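Local coordinates for protein beta-hexosaminidase Amuc_2018 (Akkermansia muciniphila, PDB 6JEB) that hydrolyses terminal, non-reducing N-acetylhexosamine residues from N-glycans and chitobiose as a family 20 beta-N-acetylhexosaminidase, at residues 96-99 with 100-103; 149-152 with 153-156. All coordinates share one frame; numbering follows the deposited sequence.

Overall arrangement
Both contacts are local turns in the catalytic domain, a (beta/alpha)8 barrel, and they follow one another along the chain. Interaction 1 (96-99 with 100-103) comes first, where strand 92-97, the first of the eight parallel strands, runs out into the loop before helix 106-118. Interaction 2 (149-152 with 153-156) follows after strand 123-127 and helix 143-148, at strand 150-151 and the start of the loop that leads to strand 161-162, its antiparallel partner outside the barrel. They lie about 14 Å apart, centre to centre, but they touch: NH1 of Arg151 reaches O of Arg101, probably as a hydrogen bond. The outer loop is thus tied to the backbone of a substrate-binding arginine.

Interaction 1 (96-99 with 100-103); sequences MVDP and ARHF
The guanidinium of Arg101 meets the carboxylate of Asp98 at its edge, with OD2 practically in the guanidinium plane, while the two flat groups are turned 54° against each other. The salt bridge, NH1 of Arg101 to OD2 of Asp98 at 2.8 Å, comes in on the syn side, though 28° out of the carboxylate plane. A bend at chi2 (54°) folds the arginine chain back over the aspartate, bringing CD within 3.3 Å of OD2. The other oxygen serves the backbone: N of Arg101 approaches OD1 of Asp98 at 3.2 Å from above the carboxylate plane. The same N-H leans weakly toward O of Asp98, which also takes a weak but nearly straight bond from N of His102. OD2 also accepts from the backbone N of Ala401, a substrate-binding residue. With an alanine in place of Asp98, NH1 of Arg101 and N of Ala401 would probably both lose this acceptor. Outside the turn, Gln132 holds NE and the active-site residue Asp130 holds NH2. Two carboxylates, Asp98 and Asp130, and more weakly Glu402, probably balance the charge of Arg101 and hold its substrate-binding group at a set orientation.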
loop_
_atom_site.group_PDB
_atom_site.type_symbol
_atom_site.label_atom_id
_atom_site.label_comp_id
_atom_site.label_asym_id
_atom_site.label_seq_id
_atom_site.Cartn_x
_atom_site.Cartn_y
_atom_site.Cartn_z
ATOM N N MET A 96 -0.850 -1.778 -0.136
ATOM C CA MET A 96 0.207 -2.445 0.613
ATOM C C MET A 96 -0.114 -3.927 0.702
ATOM O O MET A 96 -1.236 -4.303 1.062
ATOM C CB MET A 96 0.343 -1.881 2.030
ATOM C CG MET A 96 1.500 -2.508 2.821
ATOM S SD MET A 96 1.200 -2.494 4.594
ATOM C CE MET A 96 0.129 -3.937 4.708
ATOM N N VAL A 97 0.865 -4.763 0.372
ATOM C CA VAL A 97 0.768 -6.198 0.613
ATOM C C VAL A 97 1.618 -6.553 1.822
ATOM O O VAL A 97 2.536 -5.818 2.212
ATOM C CB VAL A 97 1.145 -7.051 -0.624
ATOM C CG1 VAL A 97 0.119 -6.858 -1.728
ATOM C CG2 VAL A 97 2.565 -6.727 -1.106
ATOM N N ASP A 98 1.306 -7.702 2.423
ATOM C CA ASP A 98 1.854 -8.110 3.715
ATOM C C ASP A 98 2.457 -9.507 3.598
ATOM O O ASP A 98 1.955 -10.474 4.185
ATOM C CB ASP A 98 0.749 -8.059 4.771
ATOM C CG ASP A 98 1.233 -8.387 6.176
ATOM O OD1 ASP A 98 2.459 -8.523 6.413
ATOM O OD2 ASP A 98 0.351 -8.493 7.055
ATOM N N PRO A 99 3.557 -9.646 2.852
ATOM C CA PRO A 99 4.211 -10.960 2.785
ATOM C C PRO A 99 4.842 -11.367 4.101
ATOM O O PRO A 99 5.118 -12.558 4.287
ATOM C CB PRO A 99 5.262 -10.782 1.682
ATOM C CG PRO A 99 5.575 -9.293 1.724
ATOM C CD PRO A 99 4.242 -8.640 2.018
ATOM N N ALA A 100 5.068 -10.423 5.028
ATOM C CA ALA A 100 5.560 -10.800 6.352
ATOM C C ALA A 100 4.616 -11.786 7.027
ATOM O O ALA A 100 5.063 -12.772 7.627
ATOM C CB ALA A 100 5.732 -9.558 7.227
ATOM N N ARG A 101 3.306 -11.532 6.955
ATOM C CA ARG A 101 2.350 -12.422 7.609
ATOM C C ARG A 101 2.121 -13.699 6.810
ATOM O O ARG A 101 2.068 -14.792 7.386
ATOM C CB ARG A 101 1.027 -11.693 7.854
ATOM C CG ARG A 101 0.973 -10.953 9.195
ATOM C CD ARG A 101 2.154 -9.985 9.388
ATOM N NE ARG A 101 1.998 -9.260 10.643
ATOM C CZ ARG A 101 1.236 -8.177 10.785
ATOM N NH1 ARG A 101 0.584 -7.674 9.737
ATOM N NH2 ARG A 101 1.122 -7.596 11.971
ATOM N N HIS A 102 1.969 -13.590 5.491
ATOM C CA HIS A 102 1.899 -14.767 4.632
ATOM C C HIS A 102 2.651 -14.450 3.356
ATOM O O HIS A 102 2.311 -13.488 2.657
ATOM C CB HIS A 102 0.457 -15.181 4.316
ATOM C CG HIS A 102 -0.177 -16.007 5.390
ATOM N ND1 HIS A 102 -1.032 -15.476 6.329
ATOM C CD2 HIS A 102 -0.063 -17.325 5.687
ATOM C CE1 HIS A 102 -1.422 -16.431 7.158
ATOM N NE2 HIS A 102 -0.844 -17.563 6.794
ATOM N N PHE A 103 3.672 -15.254 3.071
ATOM C CA PHE A 103 4.532 -15.024 1.926
ATOM C C PHE A 103 3.713 -15.040 0.641
ATOM O O PHE A 103 2.809 -15.865 0.475
ATOM C CB PHE A 103 5.576 -16.141 1.887
ATOM C CG PHE A 103 6.603 -15.972 0.815
ATOM C CD1 PHE A 103 7.524 -14.930 0.871
ATOM C CD2 PHE A 103 6.650 -16.852 -0.254
ATOM C CE1 PHE A 103 8.473 -14.776 -0.123
ATOM C CE2 PHE A 103 7.597 -16.705 -1.248
ATOM C CZ PHE A 103 8.511 -15.668 -1.179
#

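Interaction 2 (149-152 with 153-156)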
loop_
_atom_site.group_PDB
_atom_site.type_symbol
_atom_site.label_atom_id
_atom_site.label_comp_id
_atom_site.label_asym_id
_atom_site.label_seq_id
_atom_site.Cartn_x
_atom_site.Cartn_y
_atom_site.Cartn_z
ATOM N N SER A 149 12.591 -16.172 8.785
ATOM C CA SER A 149 11.696 -16.369 7.651
ATOM C C SER A 149 10.776 -17.570 7.827
ATOM O O SER A 149 10.020 -17.892 6.901
ATOM C CB SER A 149 12.496 -16.518 6.347
ATOM O OG SER A 149 13.075 -17.815 6.237
ATOM N N ARG A 150 10.827 -18.241 8.981
ATOM C CA ARG A 150 10.111 -19.487 9.214
ATOM C C ARG A 150 9.332 -19.399 10.513
ATOM O O ARG A 150 9.818 -18.832 11.492
ATOM C CB ARG A 150 11.119 -20.634 9.344
ATOM C CG ARG A 150 11.815 -20.939 8.035
ATOM C CD ARG A 150 13.194 -21.560 8.226
ATOM N NE ARG A 150 13.683 -22.100 6.963
ATOM C CZ ARG A 150 14.892 -22.618 6.797
ATOM N NH1 ARG A 150 15.752 -22.638 7.818
ATOM N NH2 ARG A 150 15.243 -23.112 5.615
ATOM N N ARG A 151 8.129 -19.974 10.531
ATOM C CA ARG A 151 7.390 -20.109 11.777
ATOM C C ARG A 151 6.753 -21.492 11.858
ATOM O O ARG A 151 6.525 -22.157 10.845
ATOM C CB ARG A 151 6.356 -18.987 11.983
ATOM C CG ARG A 151 5.174 -19.025 11.033
ATOM C CD ARG A 151 4.141 -17.956 11.404
ATOM N NE ARG A 151 2.967 -17.998 10.537
ATOM C CZ ARG A 151 2.781 -17.196 9.493
ATOM N NH1 ARG A 151 3.695 -16.276 9.177
ATOM N NH2 ARG A 151 1.678 -17.306 8.766
ATOM N N GLU A 152 6.455 -21.909 13.091
ATOM C CA GLU A 152 6.019 -23.279 13.348
ATOM C C GLU A 152 4.599 -23.544 12.856
ATOM O O GLU A 152 4.284 -24.678 12.469
ATOM C CB GLU A 152 6.119 -23.563 14.850
ATOM C CG GLU A 152 5.636 -24.942 15.265
ATOM C CD GLU A 152 5.442 -25.052 16.766
ATOM O OE1 GLU A 152 5.971 -24.191 17.497
ATOM O OE2 GLU A 152 4.741 -25.984 17.208
ATOM N N GLU A 153 3.732 -22.535 12.878
ATOM C CA GLU A 153 2.317 -22.711 12.554
ATOM C C GLU A 153 1.681 -21.327 12.505
ATOM O O GLU A 153 2.359 -20.306 12.667
ATOM C CB GLU A 153 1.593 -23.595 13.581
ATOM C CG GLU A 153 1.644 -23.049 15.011
ATOM C CD GLU A 153 0.840 -23.887 16.002
ATOM O OE1 GLU A 153 0.120 -24.817 15.576
ATOM O OE2 GLU A 153 0.920 -23.608 17.216
ATOM N N SER A 154 0.362 -21.305 12.296
ATOM C CA SER A 154 -0.425 -20.076 12.376
ATOM C C SER A 154 -1.699 -20.382 13.153
ATOM O O SER A 154 -2.486 -21.241 12.744
ATOM C CB SER A 154 -0.775 -19.559 10.978
ATOM O OG SER A 154 0.373 -19.518 10.136
ATOM N N PHE A 155 -1.902 -19.691 14.271
ATOM C CA PHE A 155 -3.144 -19.815 15.043
ATOM C C PHE A 155 -3.464 -21.268 15.390
ATOM O O PHE A 155 -4.604 -21.722 15.270
ATOM C CB PHE A 155 -4.322 -19.145 14.329
ATOM C CG PHE A 155 -3.990 -17.803 13.761
ATOM C CD1 PHE A 155 -3.888 -16.690 14.583
ATOM C CD2 PHE A 155 -3.759 -17.654 12.404
ATOM C CE1 PHE A 155 -3.566 -15.445 14.057
ATOM C CE2 PHE A 155 -3.450 -16.424 11.874
ATOM C CZ PHE A 155 -3.345 -15.317 12.696
ATOM N N GLY A 156 -2.442 -22.008 15.813
ATOM C CA GLY A 156 -2.652 -23.374 16.259
ATOM C C GLY A 156 -2.924 -24.383 15.167
ATOM O O GLY A 156 -3.299 -25.519 15.481
HETATM O O HOH W 1 3.091 -22.836 18.450
#
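Arg151 lies alongside the backbone of the turn, its CD 3.2 Å from O of Glu153, and hooks the hydroxyl of Ser154 beyond it. The grip is side-on: NE and NH2 both donate to OG of Ser154, at 3.0 and 2.9 Å. The oxygen sits 1° from the guanidinium plane, at the edge between the two N-H groups, and each bond is somewhat bent. NE gives a second, weak bond to O of Glu153, bent to 124° at the hydrogen.

With chi1 at 69°, CG of Arg151 stands between the backbone N and the carbonyl carbon; from there to NE the chain is extended, which carries the charged end across to the serine. The remaining edge works for other loops: NH1 donates to the carbonyl oxygens of Arg101 and Gln132. On the outer side of the turn, OE2 of Glu152 and OE2 of Glu153 stand 4.5 Å apart, like charges facing each other. A water bridges the pair and probably eases the repulsion, donating to OE2 of Glu153 at 2.6 Å and weakly to OE1 of Glu152. OE1 of Glu153 in turn accepts from N of Gly158, further along the same connection.

The partners named for the buried arginine are all neutral oxygens, a hydroxyl and three carbonyls. Its positive charge is probably stabilised by the dipoles of these oxygens, and from the end of strand 150-151 it ties the turn that follows to the loop bearing the substrate-binding Arg101.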